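Local atomic coordinates of 2-hydroxyhepta-2,4-diene-1,7-dioate isomerase (Mycobacterium abscessus, PDB entry 3RR6), a protein that is of unproven function but, as a member of the fumarylacetoacetate hydrolase family, probably binds a metal ion and acts as an isomerase or acetylpyruvate hydrolase. Residues A64-A69 against A219-L224; E120-I125 against G226-T231; I125-K130 against A138-G143; G175-T180 against E251-L256. All coordinates share one frame; numbering follows the deposited sequence. Where two conformers were deposited one is given.

Contact 1: A64-A69 against A219-L224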
loop_
_atom_site.group_PDB
_atom_site.type_symbol
_atom_site.label_atom_id
_atom_site.label_comp_id
_atom_site.label_asym_id
_atom_site.label_seq_id
_atom_site.Cartn_x
_atom_site.Cartn_y
_atom_site.Cartn_z
ATOM N N ALA A 64 10.766 -2.456 2.136
ATOM C CA ALA A 64 10.553 -3.046 0.811
ATOM C C ALA A 64 11.725 -2.786 -0.102
ATOM O O ALA A 64 12.236 -1.667 -0.142
ATOM C CB ALA A 64 9.277 -2.453 0.169
ATOM N N SER A 65 12.148 -3.798 -0.852
ATOM C CA SER A 65 13.206 -3.580 -1.845
ATOM C C SER A 65 12.671 -2.814 -3.054
ATOM O O SER A 65 13.389 -2.014 -3.646
ATOM C CB SER A 65 13.886 -4.887 -2.266
ATOM O OG SER A 65 13.216 -5.543 -3.319
ATOM N N LYS A 66 11.407 -3.046 -3.402
ATOM C CA LYS A 66 10.749 -2.339 -4.486
ATOM C C LYS A 66 9.255 -2.323 -4.234
ATOM O O LYS A 66 8.746 -3.145 -3.460
ATOM C CB LYS A 66 11.058 -2.971 -5.847
ATOM C CG LYS A 66 10.632 -4.430 -6.006
ATOM C CD LYS A 66 11.018 -4.959 -7.389
ATOM C CE LYS A 66 10.901 -6.474 -7.538
ATOM N NZ LYS A 66 11.780 -7.253 -6.617
ATOM N N VAL A 67 8.589 -1.365 -4.869
ATOM C CA VAL A 67 7.136 -1.260 -4.884
ATOM C C VAL A 67 6.711 -1.409 -6.342
ATOM O O VAL A 67 7.138 -0.639 -7.207
ATOM C CB VAL A 67 6.628 0.098 -4.339
ATOM C CG1 VAL A 67 5.112 0.187 -4.438
ATOM C CG2 VAL A 67 7.117 0.320 -2.901
ATOM N N VAL A 68 5.902 -2.422 -6.622
ATOM C CA VAL A 68 5.327 -2.605 -7.945
ATOM C C VAL A 68 3.871 -2.188 -7.816
ATOM O O VAL A 68 3.265 -2.363 -6.759
ATOM C CB VAL A 68 5.459 -4.075 -8.413
ATOM C CG1 VAL A 68 4.941 -4.247 -9.843
ATOM C CG2 VAL A 68 6.912 -4.536 -8.314
ATOM N N ALA A 69 3.324 -1.580 -8.858
ATOM C CA ALA A 69 1.955 -1.082 -8.808
ATOM C C ALA A 69 1.210 -1.378 -10.097
ATOM O O ALA A 69 1.793 -1.391 -11.183
ATOM C CB ALA A 69 1.936 0.417 -8.523
ATOM N N ALA A 219 5.877 -13.466 -12.834
ATOM C CA ALA A 219 6.332 -14.022 -14.102
ATOM C C ALA A 219 7.399 -13.121 -14.731
ATOM O O ALA A 219 8.275 -13.596 -15.460
ATOM C CB ALA A 219 5.148 -14.188 -15.066
ATOM N N VAL A 220 7.305 -11.825 -14.449
ATOM C CA VAL A 220 8.272 -10.832 -14.945
ATOM C C VAL A 220 9.534 -10.813 -14.099
ATOM O O VAL A 220 10.630 -10.982 -14.622
ATOM C CB VAL A 220 7.670 -9.415 -14.946
ATOM C CG1 VAL A 220 8.666 -8.401 -15.507
ATOM C CG2 VAL A 220 6.400 -9.368 -15.769
ATOM N N MET A 221 9.374 -10.617 -12.791
ATOM C CA MET A 221 10.504 -10.318 -11.907
ATOM C C MET A 221 10.434 -11.129 -10.625
ATOM O O MET A 221 9.347 -11.383 -10.086
ATOM C CB MET A 221 10.543 -8.824 -11.567
ATOM C CG MET A 221 9.293 -8.289 -10.901
ATOM S SD MET A 221 9.283 -6.480 -10.796
ATOM C CE MET A 221 8.933 -6.047 -12.507
ATOM N N THR A 222 11.604 -11.513 -10.131
ATOM C CA THR A 222 11.712 -12.107 -8.807
ATOM C C THR A 222 11.206 -11.119 -7.752
ATOM O O THR A 222 11.506 -9.919 -7.794
ATOM C CB THR A 222 13.158 -12.506 -8.502
ATOM O OG1 THR A 222 13.541 -13.600 -9.344
ATOM C CG2 THR A 222 13.322 -12.924 -7.043
ATOM N N LEU A 223 10.414 -11.638 -6.813
ATOM C CA LEU A 223 9.910 -10.861 -5.687
ATOM C C LEU A 223 10.636 -11.322 -4.424
ATOM O O LEU A 223 10.925 -12.510 -4.257
ATOM C CB LEU A 223 8.408 -11.046 -5.538
ATOM C CG LEU A 223 7.571 -10.475 -6.691
ATOM C CD1 LEU A 223 6.123 -10.936 -6.598
ATOM C CD2 LEU A 223 7.665 -8.947 -6.706
ATOM N N LEU A 224 10.957 -10.371 -3.559
ATOM C CA LEU A 224 11.701 -10.643 -2.327
ATOM C C LEU A 224 10.796 -10.385 -1.120
ATOM O O LEU A 224 9.869 -9.587 -1.208
ATOM C CB LEU A 224 12.932 -9.742 -2.273
ATOM C CG LEU A 224 13.895 -9.918 -3.455
ATOM C CD1 LEU A 224 14.997 -8.862 -3.438
ATOM C CD2 LEU A 224 14.467 -11.338 -3.482
#
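Lys66 reaches across from segment 64-69, and its ammonium donates a hydrogen bond to the carbonyl of Thr222, 2.9 Å from NZ to O. In this fumarylacetoacetate hydrolase fold the contact ties strand 67-70, which lies between strands 91-94 and 228-230, to the loop after helix 210-220. The donor lies in the carbonyl plane at a C=O...N angle of 153°. The same ammonium also forms a salt bridge with Asp227 OD2, which accepts from Leu224 N, while OD1 bonds to Ser65 OG. That shared carboxylate would favour a charged lysine. The Lys66 chain runs extended until its last torsion, where it bends (chi4 -61°) and turns NZ toward the Thr222 oxygen. On the way the aliphatic part of the chain does apolar work: CE lies 3.6 Å from Met221 SD, the two side chains lying alongside and running opposite ways. A long, flexible lysine suits this place because its methylenes can pack on sulfur while its tip meets polar atoms. Met221 bends at its own chi3 (74°), and its SD is also 3.9 Å from Val68 CG2, so the sulfur touches both the lysine methylene and the valine methyl. Leu223 CD2 approaches Lys66 CE at 4.2 Å. At the exposed margin, Ser65 OG rests 3.8 Å from Leu224 CD1.

Contact 2: E120-I125 against G226-T231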
loop_
_atom_site.group_PDB
_atom_site.type_symbol
_atom_site.label_atom_id
_atom_site.label_comp_id
_atom_site.label_asym_id
_atom_site.label_seq_id
_atom_site.Cartn_x
_atom_site.Cartn_y
_atom_site.Cartn_z
ATOM N N GLU A 120 -5.142 2.514 -2.404
ATOM C CA GLU A 120 -4.960 1.133 -2.889
ATOM C C GLU A 120 -4.762 0.121 -1.769
ATOM O O GLU A 120 -4.181 0.420 -0.733
ATOM C CB GLU A 120 -3.755 1.044 -3.842
ATOM C CG GLU A 120 -3.679 2.211 -4.820
ATOM C CD GLU A 120 -3.039 1.927 -6.147
ATOM O OE1 GLU A 120 -2.519 0.819 -6.372
ATOM O OE2 GLU A 120 -3.121 2.826 -7.012
ATOM N N LEU A 121 -5.248 -1.092 -2.003
ATOM C CA LEU A 121 -4.849 -2.258 -1.213
ATOM C C LEU A 121 -3.430 -2.656 -1.603
ATOM O O LEU A 121 -3.122 -2.777 -2.795
ATOM C CB LEU A 121 -5.799 -3.431 -1.471
ATOM C CG LEU A 121 -5.428 -4.747 -0.783
ATOM C CD1 LEU A 121 -5.680 -4.651 0.716
ATOM C CD2 LEU A 121 -6.213 -5.923 -1.386
ATOM N N ALA A 122 -2.574 -2.861 -0.601
ATOM C CA ALA A 122 -1.180 -3.240 -0.814
ATOM C C ALA A 122 -0.913 -4.671 -0.381
ATOM O O ALA A 122 -1.193 -5.041 0.753
ATOM C CB ALA A 122 -0.249 -2.283 -0.037
ATOM N N ILE A 123 -0.359 -5.466 -1.290
ATOM C CA ILE A 123 0.121 -6.818 -0.993
ATOM C C ILE A 123 1.557 -6.713 -0.491
ATOM O O ILE A 123 2.376 -6.018 -1.093
ATOM C CB ILE A 123 0.159 -7.658 -2.281
ATOM C CG1 ILE A 123 -1.221 -7.789 -2.921
ATOM C CG2 ILE A 123 0.753 -9.058 -2.026
ATOM C CD1 ILE A 123 -1.137 -8.232 -4.379
ATOM N N VAL A 124 1.876 -7.403 0.599
ATOM C CA VAL A 124 3.254 -7.503 1.067
ATOM C C VAL A 124 3.723 -8.947 0.909
ATOM O O VAL A 124 3.134 -9.874 1.486
ATOM C CB VAL A 124 3.435 -7.033 2.523
ATOM C CG1 VAL A 124 4.928 -7.074 2.905
ATOM C CG2 VAL A 124 2.842 -5.614 2.725
ATOM N N ILE A 125 4.785 -9.133 0.126
ATOM C CA ILE A 125 5.361 -10.457 -0.154
ATOM C C ILE A 125 6.146 -10.967 1.054
ATOM O O ILE A 125 6.817 -10.196 1.747
ATOM C CB ILE A 125 6.269 -10.377 -1.413
ATOM C CG1 ILE A 125 5.437 -9.960 -2.635
ATOM C CG2 ILE A 125 7.057 -11.667 -1.651
ATOM C CD1 ILE A 125 4.381 -10.956 -3.086
ATOM N N GLY A 226 9.189 -8.697 1.780
ATOM C CA GLY A 226 9.058 -7.283 2.040
ATOM C C GLY A 226 8.636 -6.451 0.845
ATOM O O GLY A 226 8.195 -5.319 1.017
ATOM N N ASP A 227 8.773 -6.988 -0.369
ATOM C CA ASP A 227 8.305 -6.260 -1.544
ATOM C C ASP A 227 6.803 -5.975 -1.441
ATOM O O ASP A 227 6.036 -6.761 -0.884
ATOM C CB ASP A 227 8.601 -7.024 -2.837
ATOM C CG ASP A 227 10.054 -6.930 -3.264
ATOM O OD1 ASP A 227 10.834 -6.165 -2.641
ATOM O OD2 ASP A 227 10.412 -7.634 -4.235
ATOM N N VAL A 228 6.405 -4.849 -2.003
ATOM C CA VAL A 228 5.024 -4.388 -1.963
ATOM C C VAL A 228 4.469 -4.350 -3.377
ATOM O O VAL A 228 5.146 -3.876 -4.289
ATOM C CB VAL A 228 4.948 -3.000 -1.331
ATOM C CG1 VAL A 228 3.543 -2.408 -1.450
ATOM C CG2 VAL A 228 5.368 -3.059 0.139
ATOM N N ILE A 229 3.251 -4.858 -3.556
ATOM C CA ILE A 229 2.520 -4.701 -4.814
ATOM C C ILE A 229 1.217 -3.950 -4.542
ATOM O O ILE A 229 0.346 -4.432 -3.811
ATOM C CB ILE A 229 2.187 -6.034 -5.511
ATOM C CG1 ILE A 229 3.440 -6.885 -5.697
ATOM C CG2 ILE A 229 1.518 -5.732 -6.868
ATOM C CD1 ILE A 229 3.140 -8.330 -6.159
ATOM N N LEU A 230 1.089 -2.756 -5.112
ATOM C CA LEU A 230 -0.148 -1.977 -5.010
ATOM C C LEU A 230 -1.113 -2.474 -6.076
ATOM O O LEU A 230 -0.739 -2.612 -7.237
ATOM C CB LEU A 230 0.132 -0.489 -5.191
ATOM C CG LEU A 230 1.141 0.141 -4.233
ATOM C CD1 LEU A 230 1.243 1.631 -4.497
ATOM C CD2 LEU A 230 0.744 -0.116 -2.780
ATOM N N THR A 231 -2.353 -2.736 -5.686
ATOM C CA THR A 231 -3.270 -3.494 -6.546
ATOM C C THR A 231 -4.185 -2.665 -7.456
ATOM O O THR A 231 -5.018 -3.229 -8.155
ATOM C CB THR A 231 -4.131 -4.444 -5.708
ATOM O OG1 THR A 231 -4.891 -3.691 -4.752
ATOM C CG2 THR A 231 -3.245 -5.482 -4.991
HETATM O O HOH W 1 -6.557 -1.592 -4.623
#
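Ile123 and Ile229 face each other as a hydrogen-bonded pair of antiparallel strands, with Ile123 N to Ile229 O at 2.8 Å and Ile229 N to Ile123 O at 2.9 Å. Flanking bonds extend the pairing: Ile125 N donates to Asp227 O, and Gly226 N closes on Ile125 O with an almost straight N-H...O angle of 177°. The positive phi of Gly226 (99°) suits a residue without CB. At the other end Leu121 O is gripped twice by Thr231, by the amide N at 3.0 Å and by the hydroxyl OG1 at 2.8 Å. Threonine fits here because its OG1, set between the backbone N and carbonyl carbon (chi1 59°), serves the neighbouring strand while CG2 packs 3.5 Å from Ile123 CD1. A water accepts from Leu121 N and donates to Thr231 OG1. Glu120 OE1 lies 3.2 Å from Leu230 CB and takes its hydrogen bond from Gly232 N. Ile123, Ile229 and Thr231 turn to helix 210-220, whereas Ala122, Val124 and Val228 meet strand 172-179; strand 228-230 lies between 115-125 (antiparallel), itself paired with 141-152, and 67-70 (parallel), in the core of the fumarylacetoacetate hydrolase-type domain.

Contact 3: I125-K130 against A138-G143. With EDO (1,2-ethanediol), chain G; EDO (1,2-ethanediol), chain I.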
loop_
_atom_site.group_PDB
_atom_site.type_symbol
_atom_site.label_atom_id
_atom_site.label_comp_id
_atom_site.label_asym_id
_atom_site.label_seq_id
_atom_site.Cartn_x
_atom_site.Cartn_y
_atom_site.Cartn_z
ATOM N N ILE A 125 4.785 -9.133 0.126
ATOM C CA ILE A 125 5.361 -10.457 -0.154
ATOM C C ILE A 125 6.146 -10.967 1.054
ATOM O O ILE A 125 6.817 -10.196 1.747
ATOM C CB ILE A 125 6.269 -10.377 -1.413
ATOM C CG1 ILE A 125 5.437 -9.960 -2.635
ATOM C CG2 ILE A 125 7.057 -11.667 -1.651
ATOM C CD1 ILE A 125 4.381 -10.956 -3.086
ATOM N N GLY A 126 6.013 -12.263 1.337
ATOM C CA GLY A 126 6.653 -12.868 2.502
ATOM C C GLY A 126 7.728 -13.912 2.234
ATOM O O GLY A 126 8.385 -14.353 3.172
ATOM N N ARG A 127 7.895 -14.306 0.969
ATOM C CA ARG A 127 8.879 -15.312 0.577
ATOM C C ARG A 127 9.532 -14.893 -0.730
ATOM O O ARG A 127 8.893 -14.244 -1.553
ATOM C CB ARG A 127 8.197 -16.662 0.359
ATOM C CG ARG A 127 7.477 -17.213 1.562
ATOM C CD ARG A 127 6.997 -18.620 1.293
ATOM N NE ARG A 127 6.502 -19.266 2.500
ATOM C CZ ARG A 127 6.170 -20.551 2.572
ATOM N NH1 ARG A 127 6.272 -21.327 1.498
ATOM N NH2 ARG A 127 5.729 -21.060 3.713
ATOM N N PRO A 128 10.811 -15.262 -0.935
ATOM C CA PRO A 128 11.378 -15.050 -2.257
ATOM C C PRO A 128 10.676 -15.955 -3.261
ATOM O O PRO A 128 10.480 -17.143 -2.992
ATOM C CB PRO A 128 12.854 -15.439 -2.091
ATOM C CG PRO A 128 12.926 -16.232 -0.905
ATOM C CD PRO A 128 11.741 -15.967 -0.039
ATOM N N CYS A 129 10.270 -15.399 -4.400
ATOM C CA CYS A 129 9.456 -16.161 -5.334
ATOM C C CYS A 129 9.518 -15.636 -6.756
ATOM O O CYS A 129 9.864 -14.489 -6.991
ATOM C CB CYS A 129 7.997 -16.242 -4.856
ATOM S SG CYS A 129 7.143 -14.663 -4.650
ATOM N N LYS A 130 9.202 -16.526 -7.691
ATOM C CA LYS A 130 9.260 -16.280 -9.129
ATOM C C LYS A 130 8.322 -17.281 -9.804
ATOM O O LYS A 130 8.230 -18.435 -9.371
ATOM C CB LYS A 130 10.687 -16.472 -9.634
ATOM C CG LYS A 130 10.905 -16.200 -11.121
ATOM C CD LYS A 130 10.886 -14.717 -11.437
ATOM C CE LYS A 130 10.856 -14.475 -12.934
ATOM N NZ LYS A 130 12.103 -14.906 -13.598
ATOM N N ALA A 138 -1.165 -16.945 -2.146
ATOM C CA ALA A 138 -1.360 -16.748 -0.696
ATOM C C ALA A 138 -0.187 -17.252 0.151
ATOM O O ALA A 138 0.195 -16.611 1.150
ATOM C CB ALA A 138 -2.662 -17.391 -0.229
ATOM N N GLU A 139 0.399 -18.381 -0.245
ATOM C CA GLU A 139 1.514 -18.957 0.512
ATOM C C GLU A 139 2.790 -18.105 0.429
ATOM O O GLU A 139 3.706 -18.299 1.227
ATOM C CB GLU A 139 1.770 -20.429 0.129
ATOM C CG GLU A 139 2.404 -20.672 -1.217
ATOM C CD GLU A 139 2.515 -22.145 -1.577
ATOM O OE1 GLU A 139 1.974 -22.992 -0.836
ATOM O OE2 GLU A 139 3.140 -22.454 -2.607
ATOM N N ASN A 140 2.838 -17.161 -0.516
ATOM C CA ASN A 140 3.970 -16.248 -0.695
ATOM C C ASN A 140 3.698 -14.837 -0.193
ATOM O O ASN A 140 4.569 -13.972 -0.312
ATOM C CB ASN A 140 4.362 -16.187 -2.171
ATOM C CG ASN A 140 4.986 -17.486 -2.645
ATOM O OD1 ASN A 140 6.123 -17.794 -2.294
ATOM N ND2 ASN A 140 4.220 -18.282 -3.396
ATOM N N ILE A 141 2.506 -14.614 0.353
ATOM C CA ILE A 141 2.080 -13.303 0.840
ATOM C C ILE A 141 2.137 -13.252 2.362
ATOM O O ILE A 141 1.525 -14.085 3.050
ATOM C CB ILE A 141 0.662 -12.963 0.318
ATOM C CG1 ILE A 141 0.713 -12.734 -1.204
ATOM C CG2 ILE A 141 0.078 -11.746 1.062
ATOM C CD1 ILE A 141 -0.675 -12.660 -1.874
ATOM N N LEU A 142 2.885 -12.286 2.891
ATOM C CA LEU A 142 2.896 -12.022 4.332
ATOM C C LEU A 142 1.530 -11.542 4.819
ATOM O O LEU A 142 0.970 -12.072 5.793
ATOM C CB LEU A 142 3.971 -10.984 4.667
ATOM C CG LEU A 142 4.036 -10.523 6.119
ATOM C CD1 LEU A 142 4.380 -11.697 7.029
ATOM C CD2 LEU A 142 5.058 -9.394 6.294
ATOM N N GLY A 143 1.004 -10.530 4.144
ATOM C CA GLY A 143 -0.281 -9.956 4.491
ATOM C C GLY A 143 -0.551 -8.707 3.682
ATOM O O GLY A 143 0.077 -8.485 2.640
HETATM C C1 EDO G . 2.467 -16.242 4.713
HETATM O O1 EDO G . 1.360 -16.677 3.896
HETATM C C2 EDO G . 3.822 -16.726 4.195
HETATM O O2 EDO G . 4.403 -15.832 3.230
HETATM C C1 EDO I . 8.681 -19.618 -6.182
HETATM O O1 EDO I . 9.844 -19.324 -6.972
HETATM C C2 EDO I . 7.392 -19.607 -6.992
HETATM O O2 EDO I . 7.344 -20.601 -8.043
#
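Gly126 N donates a nearly straight hydrogen bond to Asn140 O, 2.8 Å long with an N-H...O angle of 175°, and around it the two segments pack closely. The CA atoms of Ile125 and Ile141 stand 4.5 Å apart in a non-hydrogen-bonded antiparallel pair, and Ile125 CG2 comes within 3.6 Å of the same Asn140 oxygen. Glycine suits position 126, since a CB would run into Leu142 N; instead Leu142 CB comes to 3.9 Å from Gly126 CA. Asn140 OD1 sits 3.5 Å from Cys129 CB and close to Arg127 CB, while ND2 bonds to Arg136 O, so the amide is anchored at its nitrogen as the carbonyl end packs on the 125-130 loop. Cys129 is compact enough to lie against it, with SG 4.0 Å from Asn140 CB.

The outer side is looser. Arg127, which also has a second conformer, extends over Asn140 at about a right angle to it, and its guanidinium plane stands 89° from the amide plane. Glu139 O lies over one guanidinium face, toward its rim, 3.2 Å from Arg127 NE, but the angle is too poor for a hydrogen bond. The Glu139 carboxylate pairs with Arg136; its OE1 stays 5.2 Å from Arg127 NH1, not in contact. Ethanediol molecules, probably from the crystallisation liquor, border this side; one accepts a bond from Lys130 N. The two segments are the ends of the connection between antiparallel strands 115-125 and 141-152, where Leu142 and Gly143 both face Val124 in a classic beta bulge.

Contact 4: G175-T180 against E251-L256. With EDO (1,2-ethanediol), chain C.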
loop_
_atom_site.group_PDB
_atom_site.type_symbol
_atom_site.label_atom_id
_atom_site.label_comp_id
_atom_site.label_asym_id
_atom_site.label_seq_id
_atom_site.Cartn_x
_atom_site.Cartn_y
_atom_site.Cartn_z
ATOM N N GLY A 175 0.905 1.876 5.167
ATOM C CA GLY A 175 0.567 1.614 6.564
ATOM C C GLY A 175 -0.919 1.443 6.778
ATOM O O GLY A 175 -1.669 1.363 5.812
ATOM N N PRO A 176 -1.365 1.410 8.044
ATOM C CA PRO A 176 -0.592 1.610 9.286
ATOM C C PRO A 176 0.142 0.365 9.790
ATOM O O PRO A 176 1.028 0.468 10.641
ATOM C CB PRO A 176 -1.670 2.012 10.290
ATOM C CG PRO A 176 -2.871 1.304 9.814
ATOM C CD PRO A 176 -2.812 1.360 8.320
ATOM N N TRP A 177 -0.254 -0.793 9.276
ATOM C CA TRP A 177 0.287 -2.085 9.686
ATOM C C TRP A 177 -0.137 -3.120 8.668
ATOM O O TRP A 177 -0.999 -2.856 7.823
ATOM C CB TRP A 177 -0.200 -2.487 11.093
ATOM C CG TRP A 177 -1.653 -2.232 11.342
ATOM C CD1 TRP A 177 -2.718 -2.801 10.701
ATOM C CD2 TRP A 177 -2.202 -1.335 12.310
ATOM N NE1 TRP A 177 -3.898 -2.290 11.197
ATOM C CE2 TRP A 177 -3.608 -1.399 12.195
ATOM C CE3 TRP A 177 -1.641 -0.469 13.260
ATOM C CZ2 TRP A 177 -4.465 -0.627 12.992
ATOM C CZ3 TRP A 177 -2.505 0.292 14.071
ATOM C CH2 TRP A 177 -3.896 0.205 13.918
ATOM N N ILE A 178 0.450 -4.307 8.773
ATOM C CA ILE A 178 0.192 -5.405 7.854
ATOM C C ILE A 178 -0.658 -6.451 8.559
ATOM O O ILE A 178 -0.258 -6.959 9.601
ATOM C CB ILE A 178 1.520 -6.029 7.403
ATOM C CG1 ILE A 178 2.329 -5.017 6.598
ATOM C CG2 ILE A 178 1.288 -7.298 6.569
ATOM C CD1 ILE A 178 3.815 -5.342 6.507
ATOM N N VAL A 179 -1.816 -6.779 7.989
ATOM C CA VAL A 179 -2.716 -7.785 8.580
ATOM C C VAL A 179 -2.466 -9.120 7.906
ATOM O O VAL A 179 -2.571 -9.228 6.685
ATOM C CB VAL A 179 -4.191 -7.375 8.435
ATOM C CG1 VAL A 179 -5.107 -8.397 9.115
ATOM C CG2 VAL A 179 -4.402 -5.988 9.034
ATOM N N THR A 180 -2.111 -10.134 8.690
ATOM C CA THR A 180 -1.667 -11.402 8.123
ATOM C C THR A 180 -2.750 -12.459 7.944
ATOM O O THR A 180 -2.501 -13.451 7.261
ATOM C CB THR A 180 -0.579 -12.042 8.984
ATOM O OG1 THR A 180 -1.147 -12.380 10.263
ATOM C CG2 THR A 180 0.605 -11.113 9.137
ATOM N N GLU A 251 -11.393 -1.838 4.937
ATOM C CA GLU A 251 -12.084 -2.766 5.818
ATOM C C GLU A 251 -11.148 -3.889 6.261
ATOM O O GLU A 251 -10.476 -4.518 5.433
ATOM C CB GLU A 251 -13.296 -3.347 5.067
ATOM C CG GLU A 251 -14.135 -4.312 5.872
ATOM C CD GLU A 251 -15.312 -4.862 5.090
ATOM O OE1 GLU A 251 -15.499 -4.484 3.908
ATOM O OE2 GLU A 251 -16.068 -5.678 5.672
ATOM N N GLY A 252 -11.087 -4.109 7.574
ATOM C CA GLY A 252 -10.259 -5.171 8.144
ATOM C C GLY A 252 -8.806 -4.806 8.365
ATOM O O GLY A 252 -8.041 -5.613 8.913
ATOM N N ILE A 253 -8.411 -3.604 7.947
ATOM C CA ILE A 253 -7.044 -3.136 8.154
ATOM C C ILE A 253 -7.031 -1.909 9.066
ATOM O O ILE A 253 -6.506 -1.965 10.180
ATOM C CB ILE A 253 -6.321 -2.831 6.813
ATOM C CG1 ILE A 253 -6.322 -4.070 5.906
ATOM C CG2 ILE A 253 -4.881 -2.369 7.092
ATOM C CD1 ILE A 253 -5.651 -3.879 4.552
ATOM N N GLY A 254 -7.622 -0.807 8.615
ATOM C CA GLY A 254 -7.566 0.446 9.368
ATOM C C GLY A 254 -7.518 1.640 8.438
ATOM O O GLY A 254 -8.058 1.586 7.336
ATOM N N THR A 255 -6.877 2.714 8.894
ATOM C CA THR A 255 -6.800 3.966 8.142
ATOM C C THR A 255 -5.351 4.439 8.045
ATOM O O THR A 255 -4.618 4.465 9.042
ATOM C CB THR A 255 -7.661 5.070 8.798
ATOM O OG1 THR A 255 -9.034 4.657 8.805
ATOM C CG2 THR A 255 -7.526 6.408 8.046
ATOM N N LEU A 256 -4.960 4.803 6.832
ATOM C CA LEU A 256 -3.679 5.430 6.538
ATOM C C LEU A 256 -3.935 6.897 6.230
ATOM O O LEU A 256 -4.555 7.209 5.222
ATOM C CB LEU A 256 -3.048 4.751 5.316
ATOM C CG LEU A 256 -1.773 5.352 4.724
ATOM C CD1 LEU A 256 -0.619 5.315 5.732
ATOM C CD2 LEU A 256 -1.395 4.626 3.422
HETATM C C1 EDO C . -4.998 2.988 11.898
HETATM O O1 EDO C . -6.361 2.619 11.716
HETATM C C2 EDO C . -4.836 4.084 12.937
HETATM O O2 EDO C . -3.439 4.295 13.169
#
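Ile253 supplies the apolar centre, its CG2 lying 4.1 Å from Val179 CG2 and 4.2 Å from Trp177 CD1. The branched side chain thus fills the angle between a valine and the indole, and CG2 also approaches Pro176 CD. Val179, whose CB points toward the 251-256 segment, rests CG2 3.7 Å from Gly252 O as well. At the other end Leu256 packs against the backbone of Gly175: its CB is 3.7 Å from Gly175 O, and CG, anti to the backbone N (chi1 173°), carries both methyls toward Gly175 N. Glycine suits position 175, where a side chain would be jammed against the preceding carbonyl oxygen at these backbone angles. A cis peptide bond precedes Pro176, and the chain turns a corner there within strand 172-179. Across the contact, Ile253 and Gly254 both face Ile250 in a classic beta bulge at the entry to strand 254-261, so two separate sheets of the fold meet through irregular strand ends. Pro176 CG sits over the centre of one face of the Trp177 ring, 3.6 Å above its plane. At the polar edge, Trp177 NE1 donates to Ile253 O at 2.8 Å, from above the carbonyl plane and with a bent N-H...O angle of 149°. The indole also makes a cation-pi contact with Arg6. Beyond it, Thr255 N donates to O1 of an ethanediol molecule, which touches Pro176 CG through C1.

From the N terminus, residues 64-69 open contact 1, which closes only at 219-224. Strand 115-125 then begins contact 2 and passes through Ile125 into contact 3, a short local loop closed by 138-143 and lying within the spans of both contacts 1 and 2. Contact 4 opens later at 175-180. The chain next completes contact 1, then contact 2 at 226-231, and finally contact 4 at 251-256, so contacts 1, 2 and 4 cross one another. Ser65 to Asp227 and Val68 to Leu230 join contacts 1 and 2, and Val124 to Leu142 joins contacts 2 and 3. Leu121 meets Ile253, linking contact 2 to the loop that leads into strand 254-261 of the second sheet.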